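Local coordinates for protein rhamnonate dehydratase (Gibberella zeae PH-1, PDB 3FXG) that probably dehydrates rhamnonate to a keto-deoxy sugar acid, as a magnesium-dependent lyase of the enolase superfamily, at residues A[95-100]-A[121-126]; A[111-116]-A[131-136]. All coordinates share one frame; numbering follows the deposited sequence.

Interaction 1 (A[95-100]-A[121-126]); sequences QHFERF and MFYGRK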
loop_
_atom_site.group_PDB
_atom_site.type_symbol
_atom_site.label_atom_id
_atom_site.label_comp_id
_atom_site.label_asym_id
_atom_site.label_seq_id
_atom_site.Cartn_x
_atom_site.Cartn_y
_atom_site.Cartn_z
ATOM N N GLN A 95 -9.509 -35.992 29.361
ATOM C CA GLN A 95 -8.249 -35.583 29.968
ATOM C C GLN A 95 -8.077 -34.069 30.071
ATOM O O GLN A 95 -7.500 -33.569 31.038
ATOM C CB GLN A 95 -7.072 -36.187 29.200
ATOM C CG GLN A 95 -6.939 -37.697 29.347
ATOM C CD GLN A 95 -6.723 -38.125 30.788
ATOM O OE1 GLN A 95 -7.630 -38.647 31.438
ATOM N NE2 GLN A 95 -5.521 -37.893 31.298
ATOM N N HIS A 96 -8.586 -33.329 29.094
ATOM C CA HIS A 96 -8.422 -31.883 29.136
ATOM C C HIS A 96 -9.675 -31.041 29.363
ATOM O O HIS A 96 -9.746 -30.260 30.311
ATOM C CB HIS A 96 -7.734 -31.404 27.850
ATOM C CG HIS A 96 -7.159 -30.023 27.948
ATOM N ND1 HIS A 96 -6.576 -29.382 26.876
ATOM C CD2 HIS A 96 -7.058 -29.170 28.995
ATOM C CE1 HIS A 96 -6.141 -28.195 27.259
ATOM N NE2 HIS A 96 -6.421 -28.041 28.539
ATOM N N PHE A 97 -10.674 -31.213 28.508
ATOM C CA PHE A 97 -11.868 -30.383 28.584
ATOM C C PHE A 97 -12.915 -30.636 29.664
ATOM O O PHE A 97 -13.614 -29.706 30.064
ATOM C CB PHE A 97 -12.518 -30.351 27.197
ATOM C CG PHE A 97 -11.566 -29.934 26.112
ATOM C CD1 PHE A 97 -10.930 -28.694 26.171
ATOM C CD2 PHE A 97 -11.256 -30.796 25.064
ATOM C CE1 PHE A 97 -9.996 -28.322 25.203
ATOM C CE2 PHE A 97 -10.325 -30.434 24.093
ATOM C CZ PHE A 97 -9.691 -29.195 24.163
ATOM N N GLU A 98 -13.019 -31.865 30.161
ATOM C CA GLU A 98 -14.024 -32.154 31.183
ATOM C C GLU A 98 -13.946 -31.213 32.387
ATOM O O GLU A 98 -14.972 -30.830 32.948
ATOM C CB GLU A 98 -13.911 -33.606 31.658
ATOM C CG GLU A 98 -15.065 -34.036 32.556
ATOM C CD GLU A 98 -15.070 -35.527 32.855
ATOM O OE1 GLU A 98 -14.554 -36.314 32.031
ATOM O OE2 GLU A 98 -15.609 -35.916 33.910
ATOM N N ARG A 99 -12.732 -30.827 32.766
ATOM C CA ARG A 99 -12.527 -29.946 33.916
ATOM C C ARG A 99 -13.253 -28.603 33.829
ATOM O O ARG A 99 -13.596 -28.015 34.853
ATOM C CB ARG A 99 -11.028 -29.690 34.121
ATOM C CG ARG A 99 -10.393 -28.747 33.099
ATOM C CD ARG A 99 -8.876 -28.696 33.279
ATOM N NE ARG A 99 -8.243 -29.951 32.873
ATOM C CZ ARG A 99 -7.004 -30.307 33.198
ATOM N NH1 ARG A 99 -6.252 -29.505 33.943
ATOM N NH2 ARG A 99 -6.514 -31.466 32.779
ATOM N N PHE A 100 -13.479 -28.112 32.616
ATOM C CA PHE A 100 -14.148 -26.824 32.443
ATOM C C PHE A 100 -15.667 -26.949 32.424
ATOM O O PHE A 100 -16.383 -25.968 32.642
ATOM C CB PHE A 100 -13.704 -26.179 31.129
ATOM C CG PHE A 100 -12.220 -26.049 30.990
ATOM C CD1 PHE A 100 -11.517 -25.119 31.747
ATOM C CD2 PHE A 100 -11.517 -26.869 30.113
ATOM C CE1 PHE A 100 -10.133 -25.007 31.635
ATOM C CE2 PHE A 100 -10.133 -26.766 29.995
ATOM C CZ PHE A 100 -9.441 -25.833 30.757
HETATM N N MSE A 121 -4.539 -23.772 23.467
HETATM C CA MSE A 121 -3.776 -23.097 22.427
HETATM C C MSE A 121 -2.350 -23.607 22.287
HETATM O O MSE A 121 -1.792 -23.578 21.192
HETATM C CB MSE A 121 -3.728 -21.586 22.666
HETATM C CG MSE A 121 -5.023 -20.859 22.382
HETATM SE SE MSE A 121 -4.688 -19.020 21.865
HETATM C CE MSE A 121 -3.391 -18.552 23.219
ATOM N N PHE A 122 -1.756 -24.079 23.381
ATOM C CA PHE A 122 -0.380 -24.548 23.307
ATOM C C PHE A 122 -0.207 -25.768 22.408
ATOM O O PHE A 122 0.909 -26.086 22.003
ATOM C CB PHE A 122 0.196 -24.797 24.714
ATOM C CG PHE A 122 -0.378 -25.991 25.427
ATOM C CD1 PHE A 122 0.338 -27.185 25.492
ATOM C CD2 PHE A 122 -1.610 -25.911 26.070
ATOM C CE1 PHE A 122 -0.164 -28.280 26.195
ATOM C CE2 PHE A 122 -2.123 -27.000 26.775
ATOM C CZ PHE A 122 -1.399 -28.187 26.839
ATOM N N TYR A 123 -1.305 -26.434 22.068
ATOM C CA TYR A 123 -1.222 -27.591 21.177
ATOM C C TYR A 123 -2.384 -27.605 20.192
ATOM O O TYR A 123 -2.577 -28.577 19.463
ATOM C CB TYR A 123 -1.193 -28.898 21.985
ATOM C CG TYR A 123 -2.505 -29.295 22.638
ATOM C CD1 TYR A 123 -3.428 -30.102 21.969
ATOM C CD2 TYR A 123 -2.819 -28.865 23.926
ATOM C CE1 TYR A 123 -4.633 -30.472 22.572
ATOM C CE2 TYR A 123 -4.021 -29.228 24.539
ATOM C CZ TYR A 123 -4.922 -30.029 23.856
ATOM O OH TYR A 123 -6.116 -30.373 24.454
ATOM N N GLY A 124 -3.138 -26.510 20.144
ATOM C CA GLY A 124 -4.287 -26.463 19.259
ATOM C C GLY A 124 -4.376 -25.329 18.260
ATOM O O GLY A 124 -3.561 -25.238 17.339
ATOM N N ARG A 125 -5.381 -24.476 18.454
ATOM C CA ARG A 125 -5.680 -23.331 17.594
ATOM C C ARG A 125 -6.315 -23.794 16.290
ATOM O O ARG A 125 -7.219 -23.143 15.761
ATOM C CB ARG A 125 -4.427 -22.497 17.314
ATOM C CG ARG A 125 -3.883 -21.811 18.556
ATOM C CD ARG A 125 -2.888 -20.707 18.221
ATOM N NE ARG A 125 -1.738 -21.181 17.454
ATOM C CZ ARG A 125 -1.498 -20.857 16.187
ATOM N NH1 ARG A 125 -2.335 -20.058 15.537
ATOM N NH2 ARG A 125 -0.404 -21.305 15.577
ATOM N N LYS A 126 -5.847 -24.923 15.771
ATOM C CA LYS A 126 -6.409 -25.463 14.545
ATOM C C LYS A 126 -6.386 -26.987 14.591
ATOM O O LYS A 126 -5.710 -27.579 15.431
ATOM C CB LYS A 126 -5.618 -24.959 13.331
ATOM C CG LYS A 126 -5.621 -23.430 13.201
ATOM C CD LYS A 126 -5.049 -22.959 11.883
ATOM C CE LYS A 126 -4.859 -21.442 11.867
ATOM N NZ LYS A 126 -6.128 -20.672 12.041
#
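Even at their nearest, between His-96 and Tyr-123, the backbones of 95-100 and 121-126 keep their CA atoms 11.6 Å apart, so that a helix and an irregular loop are joined by side chains alone. Two polar aromatic side chains, His-96 and Tyr-123, span the gap. The rings reach out from opposite directions and meet rim to rim, neither over the face of the other, with their planes 36° apart. At the junction His-96 ND1 and Tyr-123 OH form a nearly straight hydrogen bond of 2.7 Å; the hydroxyl lies at the edge of the imidazole and in its plane. With CG anti to the backbone N (chi1 -163°), His-96 stretches out from its helix toward the loop. Lesser contacts flank the bond: Phe-97 CZ rests 3.8 Å from Tyr-123 OH, and Phe-122 CE2 comes obliquely to 4.2 Å from His-96 CE1. The imidazole is gripped at both nitrogens, since NE2 bonds to the carbonyl oxygen of Trp-59 of the second subunit, which fixes the rotation of this buried ring. Within the chain, His-96 also packs on Ala-119 of helix 109-119 and Tyr-123 on Pro-129 of helix 128-148, so the bridge, in an N-terminal domain of the mandelate racemase / muconate lactonizing enzyme type and at an interface with the second subunit, ties helix 86-101 to the loop that links those two helices.

Interaction 2 (A[111-116]-A[131-136]); sequences LLFEQM and AVISVI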
loop_
_atom_site.group_PDB
_atom_site.type_symbol
_atom_site.label_atom_id
_atom_site.label_comp_id
_atom_site.label_asym_id
_atom_site.label_seq_id
_atom_site.Cartn_x
_atom_site.Cartn_y
_atom_site.Cartn_z
ATOM N N LEU A 111 -18.200 -18.329 27.724
ATOM C CA LEU A 111 -17.140 -18.605 28.689
ATOM C C LEU A 111 -16.491 -19.964 28.440
ATOM O O LEU A 111 -15.265 -20.083 28.372
ATOM C CB LEU A 111 -17.694 -18.577 30.117
ATOM C CG LEU A 111 -16.712 -19.055 31.192
ATOM C CD1 LEU A 111 -15.586 -18.039 31.336
ATOM C CD2 LEU A 111 -17.437 -19.239 32.520
ATOM N N LEU A 112 -17.316 -20.994 28.299
ATOM C CA LEU A 112 -16.793 -22.337 28.087
ATOM C C LEU A 112 -15.946 -22.464 26.822
ATOM O O LEU A 112 -14.933 -23.165 26.822
ATOM C CB LEU A 112 -17.940 -23.349 28.078
ATOM C CG LEU A 112 -18.702 -23.426 29.408
ATOM C CD1 LEU A 112 -19.853 -24.413 29.283
ATOM C CD2 LEU A 112 -17.759 -23.847 30.530
ATOM N N PHE A 113 -16.342 -21.796 25.744
ATOM C CA PHE A 113 -15.547 -21.884 24.525
ATOM C C PHE A 113 -14.193 -21.196 24.694
ATOM O O PHE A 113 -13.162 -21.741 24.306
ATOM C CB PHE A 113 -16.257 -21.257 23.326
ATOM C CG PHE A 113 -15.406 -21.239 22.090
ATOM C CD1 PHE A 113 -15.252 -22.390 21.321
ATOM C CD2 PHE A 113 -14.666 -20.107 21.757
ATOM C CE1 PHE A 113 -14.367 -22.416 20.242
ATOM C CE2 PHE A 113 -13.776 -20.125 20.680
ATOM C CZ PHE A 113 -13.626 -21.279 19.925
ATOM N N GLU A 114 -14.198 -19.996 25.263
ATOM C CA GLU A 114 -12.953 -19.263 25.460
ATOM C C GLU A 114 -12.001 -20.058 26.339
ATOM O O GLU A 114 -10.797 -20.085 26.094
ATOM C CB GLU A 114 -13.218 -17.899 26.102
ATOM C CG GLU A 114 -14.065 -16.965 25.246
ATOM C CD GLU A 114 -13.454 -16.712 23.883
ATOM O OE1 GLU A 114 -12.265 -16.329 23.830
ATOM O OE2 GLU A 114 -14.160 -16.888 22.866
ATOM N N GLN A 115 -12.537 -20.708 27.365
ATOM C CA GLN A 115 -11.690 -21.491 28.256
ATOM C C GLN A 115 -11.080 -22.691 27.537
ATOM O O GLN A 115 -9.874 -22.910 27.597
ATOM C CB GLN A 115 -12.483 -21.955 29.482
ATOM C CG GLN A 115 -12.942 -20.803 30.375
ATOM C CD GLN A 115 -13.595 -21.277 31.654
ATOM O OE1 GLN A 115 -14.330 -22.265 31.658
ATOM N NE2 GLN A 115 -13.344 -20.563 32.750
HETATM N N MSE A 116 -11.908 -23.467 26.847
HETATM C CA MSE A 116 -11.398 -24.631 26.140
HETATM C C MSE A 116 -10.418 -24.237 25.041
HETATM O O MSE A 116 -9.390 -24.888 24.854
HETATM C CB MSE A 116 -12.553 -25.442 25.539
HETATM C CG MSE A 116 -13.477 -26.077 26.574
HETATM SE SE MSE A 116 -14.744 -27.299 25.760
HETATM C CE MSE A 116 -16.069 -26.017 25.174
ATOM N N ALA A 131 -11.693 -29.608 16.698
ATOM C CA ALA A 131 -12.809 -30.462 16.321
ATOM C C ALA A 131 -13.449 -31.004 17.609
ATOM O O ALA A 131 -14.671 -31.131 17.706
ATOM C CB ALA A 131 -12.317 -31.616 15.441
ATOM N N VAL A 132 -12.617 -31.313 18.601
ATOM C CA VAL A 132 -13.114 -31.831 19.877
ATOM C C VAL A 132 -13.976 -30.770 20.555
ATOM O O VAL A 132 -15.095 -31.043 21.003
ATOM C CB VAL A 132 -11.950 -32.205 20.823
ATOM C CG1 VAL A 132 -12.497 -32.660 22.171
ATOM C CG2 VAL A 132 -11.103 -33.308 20.192
ATOM N N ILE A 133 -13.449 -29.554 20.622
ATOM C CA ILE A 133 -14.176 -28.457 21.235
ATOM C C ILE A 133 -15.497 -28.226 20.503
ATOM O O ILE A 133 -16.517 -27.951 21.129
ATOM C CB ILE A 133 -13.343 -27.157 21.208
ATOM C CG1 ILE A 133 -12.089 -27.333 22.075
ATOM C CG2 ILE A 133 -14.183 -25.984 21.709
ATOM C CD1 ILE A 133 -11.135 -26.151 22.028
ATOM N N SER A 134 -15.476 -28.356 19.179
ATOM C CA SER A 134 -16.677 -28.144 18.373
ATOM C C SER A 134 -17.815 -29.084 18.756
ATOM O O SER A 134 -18.961 -28.658 18.904
ATOM C CB SER A 134 -16.364 -28.327 16.885
ATOM O OG SER A 134 -15.372 -27.417 16.446
ATOM N N VAL A 135 -17.500 -30.366 18.903
ATOM C CA VAL A 135 -18.514 -31.351 19.252
ATOM C C VAL A 135 -19.061 -31.121 20.658
ATOM O O VAL A 135 -20.253 -31.311 20.909
ATOM C CB VAL A 135 -17.952 -32.783 19.127
ATOM C CG1 VAL A 135 -19.009 -33.797 19.528
ATOM C CG2 VAL A 135 -17.509 -33.035 17.688
ATOM N N ILE A 136 -18.196 -30.709 21.577
ATOM C CA ILE A 136 -18.634 -30.445 22.943
ATOM C C ILE A 136 -19.595 -29.258 22.939
ATOM O O ILE A 136 -20.633 -29.281 23.605
ATOM C CB ILE A 136 -17.433 -30.130 23.865
ATOM C CG1 ILE A 136 -16.598 -31.397 24.072
ATOM C CG2 ILE A 136 -17.924 -29.574 25.198
ATOM C CD1 ILE A 136 -15.290 -31.166 24.825
#
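The Phe-113 ring has the methyl CG2 of Ile-133 approaching obliquely, 3.8 Å from CD1, while the carboxylate oxygen OE2 of its neighbour Glu-114 lies at the ring edge, in plane. The setting is a near-antiparallel helix pair in the N-terminal domain of an enolase-superfamily protein, where helices pack beside an antiparallel sheet. The axes of 111-116 and 131-136 make an angle of 163° and approach to 10.8 Å; the side chains that meet across the seam are all apolar, with no hydrogen bond between the segments. Ile-133 is its hub. The Ile-133 side chain crosses that of Phe-113 at about a right angle and touches it with CG2, the branch anti to the backbone N, whereas the Ile-133 and Met-116 side chains slide past each other in opposite directions, with Ile-133 CD1 3.9 Å from Met-116 CB. Met-116, a selenomethionine, runs extended as far as SE and then bends (chi3 -82°), which turns the terminal CE back to 3.9 Å from Ile-133 CG2. One turn along, Ile-136 receives the selenium at 4.0 Å from its CG2, with its CD1 methyl equally near. Beyond the pair, Val-135 packs on Phe-67 and Val-69 of strand 66-73, and Glu-114 OE2 forms a salt bridge with Arg-280. Close packing extends to the backbone as well: Ile-133 CD1 sits 3.6 Å from Met-116 O, a carbonyl oxygen that also takes a hydrogen bond with Ser-120 OG.

In the fold
Interactions 1 and 2 interlock along the chain, their segments alternating, and their centres lie about 8 Å apart in one helical core. Phe-97 is the shared element: its CE1 lies 3.5 Å from Met-116 O, and its CZ lies 3.7 Å from Ile-133 CG1, so this ring of helix 86-101 packs against both helices of interaction 2. Neither contact includes a ligand of the magnesium ion, which is bound by Asp-222, Glu-248 and Glu-275. The loop of interaction 1 contacts residues close in sequence to a metal ligand: Lys-126 NZ forms a salt bridge with Glu-277, and Arg-125 NH2 bonds to the carbonyl oxygen of His-276 of the second subunit.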